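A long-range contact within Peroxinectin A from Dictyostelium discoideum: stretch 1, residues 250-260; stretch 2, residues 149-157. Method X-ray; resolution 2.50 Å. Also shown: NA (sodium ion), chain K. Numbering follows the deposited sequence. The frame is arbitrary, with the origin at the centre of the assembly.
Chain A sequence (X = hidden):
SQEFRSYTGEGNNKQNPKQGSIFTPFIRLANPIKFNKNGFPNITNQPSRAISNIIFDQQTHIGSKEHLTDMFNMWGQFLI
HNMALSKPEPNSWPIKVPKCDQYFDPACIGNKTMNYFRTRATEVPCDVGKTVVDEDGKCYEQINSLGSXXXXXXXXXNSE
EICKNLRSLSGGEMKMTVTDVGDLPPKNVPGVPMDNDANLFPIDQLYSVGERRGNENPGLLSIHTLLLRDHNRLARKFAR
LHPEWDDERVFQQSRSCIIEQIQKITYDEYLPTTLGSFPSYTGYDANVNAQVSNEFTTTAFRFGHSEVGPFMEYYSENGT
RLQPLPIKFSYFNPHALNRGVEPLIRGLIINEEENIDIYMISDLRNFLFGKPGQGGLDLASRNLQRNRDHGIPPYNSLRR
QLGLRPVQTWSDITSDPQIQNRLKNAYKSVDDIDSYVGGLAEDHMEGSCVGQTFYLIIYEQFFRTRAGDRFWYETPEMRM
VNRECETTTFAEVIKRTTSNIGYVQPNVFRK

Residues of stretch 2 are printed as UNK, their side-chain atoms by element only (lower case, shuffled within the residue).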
ATOM      1  N   VAL A 250     -23.620 -12.554 -13.157  1.00 64.57           N
ATOM      2  CA  VAL A 250     -22.422 -12.438 -13.981  1.00 63.87           C
ATOM      3  C   VAL A 250     -21.385 -11.576 -13.277  1.00 64.54           C
ATOM      4  O   VAL A 250     -20.186 -11.881 -13.293  1.00 63.33           O
ATOM      5  CB  VAL A 250     -22.773 -11.875 -15.370  1.00 64.87           C
ATOM      6  CG1 VAL A 250     -21.516 -11.714 -16.217  1.00 64.40           C
ATOM      7  CG2 VAL A 250     -23.768 -12.782 -16.073  1.00 65.46           C
ATOM      8  N   PHE A 251     -21.827 -10.486 -12.647  1.00 65.37           N
ATOM      9  CA  PHE A 251     -20.897  -9.617 -11.936  1.00 62.37           C
ATOM     10  C   PHE A 251     -20.189 -10.373 -10.820  1.00 61.96           C
ATOM     11  O   PHE A 251     -18.956 -10.369 -10.737  1.00 61.14           O
ATOM     12  CB  PHE A 251     -21.632  -8.402 -11.373  1.00 62.94           C
ATOM     13  CG  PHE A 251     -20.818  -7.618 -10.391  1.00 63.55           C
ATOM     14  CD1 PHE A 251     -19.913  -6.668 -10.830  1.00 63.29           C
ATOM     15  CD2 PHE A 251     -20.936  -7.849  -9.031  1.00 62.82           C
ATOM     16  CE1 PHE A 251     -19.152  -5.954  -9.930  1.00 62.39           C
ATOM     17  CE2 PHE A 251     -20.178  -7.139  -8.129  1.00 62.47           C
ATOM     18  CZ  PHE A 251     -19.285  -6.191  -8.578  1.00 62.18           C
ATOM     19  N   GLN A 252     -20.956 -11.028  -9.945  1.00 61.55           N
ATOM     20  CA  GLN A 252     -20.359 -11.709  -8.801  1.00 61.24           C
ATOM     21  C   GLN A 252     -19.375 -12.780  -9.249  1.00 60.91           C
ATOM     22  O   GLN A 252     -18.263 -12.878  -8.719  1.00 62.23           O
ATOM     23  CB  GLN A 252     -21.455 -12.312  -7.920  1.00 61.91           C
ATOM     24  CG  GLN A 252     -22.354 -11.281  -7.249  1.00 63.09           C
ATOM     25  CD  GLN A 252     -21.586 -10.290  -6.392  1.00 61.93           C
ATOM     26  OE1 GLN A 252     -20.434 -10.526  -6.022  1.00 61.00           O
ATOM     27  NE2 GLN A 252     -22.221  -9.169  -6.078  1.00 61.86           N
ATOM     28  N   GLN A 253     -19.764 -13.600 -10.227  1.00 62.31           N
ATOM     29  CA  GLN A 253     -18.845 -14.605 -10.751  1.00 61.82           C
ATOM     30  C   GLN A 253     -17.594 -13.954 -11.326  1.00 59.49           C
ATOM     31  O   GLN A 253     -16.494 -14.511 -11.225  1.00 58.16           O
ATOM     32  CB  GLN A 253     -19.550 -15.453 -11.811  1.00 62.49           C
ATOM     33  CG  GLN A 253     -20.640 -16.364 -11.254  1.00 62.48           C
ATOM     34  CD  GLN A 253     -20.121 -17.616 -10.547  1.00 62.15           C
ATOM     35  OE1 GLN A 253     -20.914 -18.409 -10.037  1.00 62.28           O
ATOM     36  NE2 GLN A 253     -18.803 -17.801 -10.514  1.00 61.16           N
ATOM     37  N   SER A 254     -17.740 -12.776 -11.935  1.00 60.77           N
ATOM     38  CA  SER A 254     -16.572 -12.051 -12.428  1.00 61.97           C
ATOM     39  C   SER A 254     -15.778 -11.446 -11.276  1.00 60.44           C
ATOM     40  O   SER A 254     -14.545 -11.524 -11.258  1.00 58.17           O
ATOM     41  CB  SER A 254     -17.004 -10.963 -13.411  1.00 61.29           C
ATOM     42  OG  SER A 254     -17.681 -11.520 -14.522  1.00 62.14           O
ATOM     43  N   ARG A 255     -16.470 -10.836 -10.309  1.00 60.26           N
ATOM     44  CA  ARG A 255     -15.792 -10.322  -9.123  1.00 60.39           C
ATOM     45  C   ARG A 255     -15.003 -11.421  -8.424  1.00 60.74           C
ATOM     46  O   ARG A 255     -13.868 -11.199  -7.984  1.00 57.52           O
ATOM     47  CB  ARG A 255     -16.813  -9.702  -8.165  1.00 60.97           C
ATOM     48  CG  ARG A 255     -16.223  -9.256  -6.825  1.00 60.75           C
ATOM     49  CD  ARG A 255     -17.083  -8.196  -6.130  1.00 61.48           C
ATOM     50  NE  ARG A 255     -17.926  -8.744  -5.066  1.00 61.93           N
ATOM     51  CZ  ARG A 255     -17.605  -8.771  -3.772  1.00 61.25           C
ATOM     52  NH1 ARG A 255     -16.446  -8.283  -3.347  1.00 61.28           N
ATOM     53  NH2 ARG A 255     -18.449  -9.290  -2.892  1.00 61.20           N
ATOM     54  N   SER A 256     -15.585 -12.619  -8.323  1.00 59.80           N
ATOM     55  CA  SER A 256     -14.913 -13.716  -7.638  1.00 58.54           C
ATOM     56  C   SER A 256     -13.616 -14.098  -8.343  1.00 58.67           C
ATOM     57  O   SER A 256     -12.606 -14.378  -7.687  1.00 58.15           O
ATOM     58  CB  SER A 256     -15.850 -14.919  -7.542  1.00 59.16           C
ATOM     59  OG  SER A 256     -15.307 -15.931  -6.715  1.00 58.75           O
ATOM     60  N   CYS A 257     -13.620 -14.110  -9.680  1.00 57.73           N
ATOM     61  CA  CYS A 257     -12.411 -14.459 -10.423  1.00 59.33           C
ATOM     62  C   CYS A 257     -11.314 -13.422 -10.204  1.00 56.03           C
ATOM     63  O   CYS A 257     -10.149 -13.771  -9.985  1.00 54.84           O
ATOM     64  CB  CYS A 257     -12.718 -14.590 -11.917  1.00 59.08           C
ATOM     65  SG  CYS A 257     -13.865 -15.901 -12.377  1.00 60.13           S
ATOM     66  N   ILE A 258     -11.667 -12.138 -10.278  1.00 56.73           N
ATOM     67  CA  ILE A 258     -10.672 -11.078 -10.134  1.00 60.05           C
ATOM     68  C   ILE A 258     -10.043 -11.120  -8.747  1.00 57.32           C
ATOM     69  O   ILE A 258      -8.825 -10.966  -8.596  1.00 53.74           O
ATOM     70  CB  ILE A 258     -11.311  -9.707 -10.425  1.00 59.56           C
ATOM     71  CG1 ILE A 258     -11.783  -9.638 -11.881  1.00 58.34           C
ATOM     72  CG2 ILE A 258     -10.334  -8.577 -10.110  1.00 57.37           C
ATOM     73  CD1 ILE A 258     -10.671  -9.758 -12.919  1.00 58.19           C
ATOM     74  N   ILE A 259     -10.861 -11.313  -7.713  1.00 57.16           N
ATOM     75  CA  ILE A 259     -10.331 -11.457  -6.361  1.00 55.69           C
ATOM     76  C   ILE A 259      -9.316 -12.591  -6.317  1.00 55.98           C
ATOM     77  O   ILE A 259      -8.220 -12.446  -5.765  1.00 56.18           O
ATOM     78  CB  ILE A 259     -11.479 -11.675  -5.361  1.00 55.72           C
ATOM     79  CG1 ILE A 259     -12.291 -10.386  -5.230  1.00 56.01           C
ATOM     80  CG2 ILE A 259     -10.950 -12.115  -4.002  1.00 55.32           C
ATOM     81  CD1 ILE A 259     -13.584 -10.549  -4.489  1.00 58.08           C
ATOM     82  N   GLU A 260      -9.667 -13.739  -6.901  1.00 55.68           N
ATOM     83  CA  GLU A 260      -8.720 -14.846  -6.986  1.00 55.45           C
ATOM     84  C   GLU A 260      -7.474 -14.448  -7.764  1.00 54.34           C
ATOM     85  O   GLU A 260      -6.358 -14.837  -7.404  1.00 53.45           O
ATOM     86  CB  GLU A 260      -9.385 -16.060  -7.635  1.00 56.85           C
ATOM     87  CG  GLU A 260      -8.401 -17.162  -8.022  1.00 56.67           C
ATOM     88  CD  GLU A 260      -9.082 -18.425  -8.507  1.00 56.71           C
ATOM     89  OE1 GLU A 260     -10.299 -18.579  -8.268  1.00 57.00           O
ATOM     90  OE2 GLU A 260      -8.396 -19.263  -9.129  1.00 56.70           O
ATOM     91  N   UNK A 149      -9.410  -7.931   4.438  1.00 56.70           N
ATOM     92  CA  UNK A 149      -9.265  -9.036   3.503  1.00 54.92           C
ATOM     93  C   UNK A 149      -8.900  -8.524   2.118  1.00 52.96           C
ATOM     94  O   UNK A 149      -9.296  -7.429   1.710  1.00 53.96           O
ATOM     95  c   UNK A 149     -10.487 -11.656   5.184  1.00 52.87           C
ATOM     96  c   UNK A 149     -10.560  -9.848   3.426  1.00 54.82           C
ATOM     97  c   UNK A 149     -10.993 -10.440   4.748  1.00 53.40           C
ATOM     98  c   UNK A 149     -12.310 -10.320   6.765  1.00 55.68           C
ATOM     99  c   UNK A 149     -11.911  -9.783   5.555  1.00 54.24           C
ATOM    100  c   UNK A 149     -11.791 -11.529   7.180  1.00 54.83           C
ATOM    101  o   UNK A 149     -12.186 -12.065   8.386  1.00 53.93           O
ATOM    102  c   UNK A 149     -10.878 -12.201   6.392  1.00 53.89           C
ATOM    103  N   UNK A 150      -8.122  -9.328   1.398  1.00 52.14           N
ATOM    104  CA  UNK A 150      -7.859  -9.073  -0.014  1.00 55.18           C
ATOM    105  C   UNK A 150      -9.118  -9.469  -0.774  1.00 56.52           C
ATOM    106  O   UNK A 150      -9.307 -10.641  -1.119  1.00 54.40           O
ATOM    107  c   UNK A 150      -5.374  -9.365   0.251  1.00 52.30           C
ATOM    108  c   UNK A 150      -6.427  -9.646  -2.002  1.00 52.95           C
ATOM    109  c   UNK A 150      -4.149 -10.229   0.048  1.00 51.19           C
ATOM    110  c   UNK A 150      -6.619  -9.842  -0.506  1.00 53.55           C
ATOM    111  N   UNK A 151      -9.995  -8.492  -1.027  1.00 57.52           N
ATOM    112  CA  UNK A 151     -11.350  -8.763  -1.493  1.00 57.75           C
ATOM    113  C   UNK A 151     -11.742  -7.877  -2.672  1.00 58.89           C
ATOM    114  O   UNK A 151     -12.936  -7.717  -2.948  1.00 59.71           O
ATOM    115  o   UNK A 151     -13.080  -6.936   1.207  1.00 60.32           O
ATOM    116  c   UNK A 151     -12.349  -8.586  -0.346  1.00 59.20           C
ATOM    117  c   UNK A 151     -12.282  -7.204   0.285  1.00 58.96           C
ATOM    118  o   UNK A 151     -11.435  -6.386  -0.135  1.00 59.25           O
ATOM    119  N   UNK A 152     -10.766  -7.301  -3.371  1.00 57.34           N
ATOM    120  CA  UNK A 152     -11.059  -6.499  -4.541  1.00 57.55           C
ATOM    121  C   UNK A 152     -11.745  -5.184  -4.265  1.00 58.58           C
ATOM    122  O   UNK A 152     -12.218  -4.543  -5.209  1.00 59.53           O
ATOM    123  N   UNK A 153     -11.820  -4.756  -3.000  1.00 58.28           N
ATOM    124  CA  UNK A 153     -12.415  -3.461  -2.684  1.00 59.08           C
ATOM    125  C   UNK A 153     -11.792  -2.349  -3.513  1.00 59.11           C
ATOM    126  O   UNK A 153     -12.433  -1.324  -3.768  1.00 58.26           O
ATOM    127  c   UNK A 153     -10.801  -2.868  -0.818  1.00 59.25           C
ATOM    128  c   UNK A 153     -12.247  -3.154  -1.195  1.00 60.25           C
ATOM    129  o   UNK A 153     -10.042  -3.776  -0.479  1.00 58.15           O
ATOM    130  n   UNK A 153     -10.412  -1.600  -0.884  1.00 59.33           N
ATOM    131  N   UNK A 154     -10.537  -2.530  -3.929  1.00 59.39           N
ATOM    132  CA  UNK A 154      -9.867  -1.546  -4.769  1.00 59.22           C
ATOM    133  C   UNK A 154     -10.644  -1.303  -6.058  1.00 58.61           C
ATOM    134  O   UNK A 154     -10.614  -0.197  -6.609  1.00 58.46           O
ATOM    135  c   UNK A 154      -7.683  -0.981  -5.891  1.00 58.16           C
ATOM    136  c   UNK A 154      -8.423  -2.009  -5.053  1.00 58.89           C
ATOM    137  c   UNK A 154      -8.419  -3.371  -5.737  1.00 58.84           C
ATOM    138  N   UNK A 155     -11.343  -2.318  -6.565  1.00 60.19           N
ATOM    139  CA  UNK A 155     -12.117  -2.175  -7.794  1.00 60.36           C
ATOM    140  C   UNK A 155     -13.595  -1.917  -7.548  1.00 58.40           C
ATOM    141  O   UNK A 155     -14.192  -1.086  -8.237  1.00 57.74           O
ATOM    142  c   UNK A 155      -9.932  -2.643  -9.940  1.00 59.50           C
ATOM    143  c   UNK A 155     -10.675  -5.020 -10.047  1.00 59.92           C
ATOM    144  c   UNK A 155     -11.978  -3.429  -8.665  1.00 60.93           C
ATOM    145  c   UNK A 155     -10.581  -3.791  -9.174  1.00 60.11           C
ATOM    146  N   UNK A 156     -14.197  -2.600  -6.578  1.00 57.71           N
ATOM    147  CA  UNK A 156     -15.647  -2.623  -6.437  1.00 61.04           C
ATOM    148  C   UNK A 156     -16.166  -1.754  -5.299  1.00 60.97           C
ATOM    149  O   UNK A 156     -17.386  -1.637  -5.140  1.00 61.24           O
ATOM    150  c   UNK A 156     -15.315  -5.898  -9.478  1.00 60.60           C
ATOM    151  c   UNK A 156     -14.464  -5.878  -6.854  1.00 60.32           C
ATOM    152  c   UNK A 156     -14.308  -6.747  -9.072  1.00 59.67           C
ATOM    153  c   UNK A 156     -16.117  -4.068  -6.247  1.00 62.11           C
ATOM    154  c   UNK A 156     -13.878  -6.740  -7.760  1.00 59.74           C
ATOM    155  o   UNK A 156     -13.730  -7.603  -9.981  1.00 57.73           O
ATOM    156  c   UNK A 156     -15.895  -5.039  -8.564  1.00 60.13           C
ATOM    157  c   UNK A 156     -15.484  -5.018  -7.239  1.00 60.90           C
ATOM    158  N   UNK A 157     -15.286  -1.138  -4.515  1.00 61.00           N
ATOM    159  CA  UNK A 157     -15.715  -0.262  -3.444  1.00 60.58           C
ATOM    160  C   UNK A 157     -15.999  -1.007  -2.157  1.00 61.12           C
ATOM    161  O   UNK A 157     -15.970  -2.239  -2.078  1.00 60.63           O
TER
HETATM  162 NA    NA K 609      -9.993  -5.212   1.483  1.00 57.05          NA

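Position 149 carries eight side-chain atoms: one carbon leading to a ring of six carbons that bears a single oxygen. None of them touches stretch 1. A phenol of this composition is tyrosine, Tyr 149, and its backbone O binds the sodium ion at 2.3 Å from NA.

At position 150 there are four carbons, forked at the first, with one arm two carbons long. This beta-branched pattern is isoleucine. The end of the Ile 150 side chain leads away from the helix, so the contact falls to its backbone, whose O lies 3.6 Å from CG2 of Ile 259.

Position 151 has two carbons, the second carrying two oxygens, and its CA-to-CB bond points away from stretch 1. One oxygen sits 2.5 Å from NA, as expected of a carboxylate, and the short two-carbon chain makes the residue aspartate. While OD1 of Asp 151 holds the metal, its backbone O faces the helix, 3.3 Å from CD1 of Ile 259 and 3.6 Å from NH1 of Arg 255. The latter approach is at the edge of the guanidinium but is not a hydrogen bond.

Position 152 has no side-chain atoms and is therefore glycine. Here the two backbones come closest, CA of Gly 152 lying 5.3 Å from CA of Ile 259. An ideal CB would point toward the helix and stand only 3.1 Å from CG1 of Ile 259, a tight fit; the positive phi of 69° also favours glycine.

Position 153 shows two carbons, the second bearing two further atoms, one oxygen and one nitrogen. The CA-to-CB bond points away from stretch 1, and the side chain makes no contact with it; the composition is that of an asparagine amide. OD1 of Asn 153 binds NA at 2.4 Å. The backbone N of Asn 153 makes a weak hydrogen bond to OD1 of Asp 151 at 3.3 Å.

Position 154 has one carbon carrying two more, the compact fork of valine, and Val 154 does not touch stretch 1.

The four carbons at position 155 fork at the second; the CA-to-CB bond points toward the helix, and one terminal carbon meets CG2 of Ile 258 at 3.6 Å. This is leucine, Leu 155.

Position 156 repeats the composition of 149, a six-carbon ring with one oxygen, but this ring lies against Phe 251, Arg 255 and Ile 258. It is Tyr 156. CD of Arg 255 sits over one face, 3.8 Å from the ring centroid, in a CH-pi contact, while OH of Tyr 156 reaches to 3.2 Å from CB of Ile 258.

Position 157 again lacks side-chain atoms. At its phi of 86° and psi of 175° a CB would be jammed against the preceding carbonyl, consistent with Gly 157.

The contact works by packing, with no hydrogen bonds crossing it. Tyr 156 contributes the largest covered area, its ring also meeting Phe 251 obliquely, while Gly 152 permits close approach to Ile 259. Within the same short segment, Tyr 149, Asp 151 and Asn 153 supply three of the sodium ligands, with two more from elsewhere in the structure.

Stretch 2 149-157: YIDGNVLYG
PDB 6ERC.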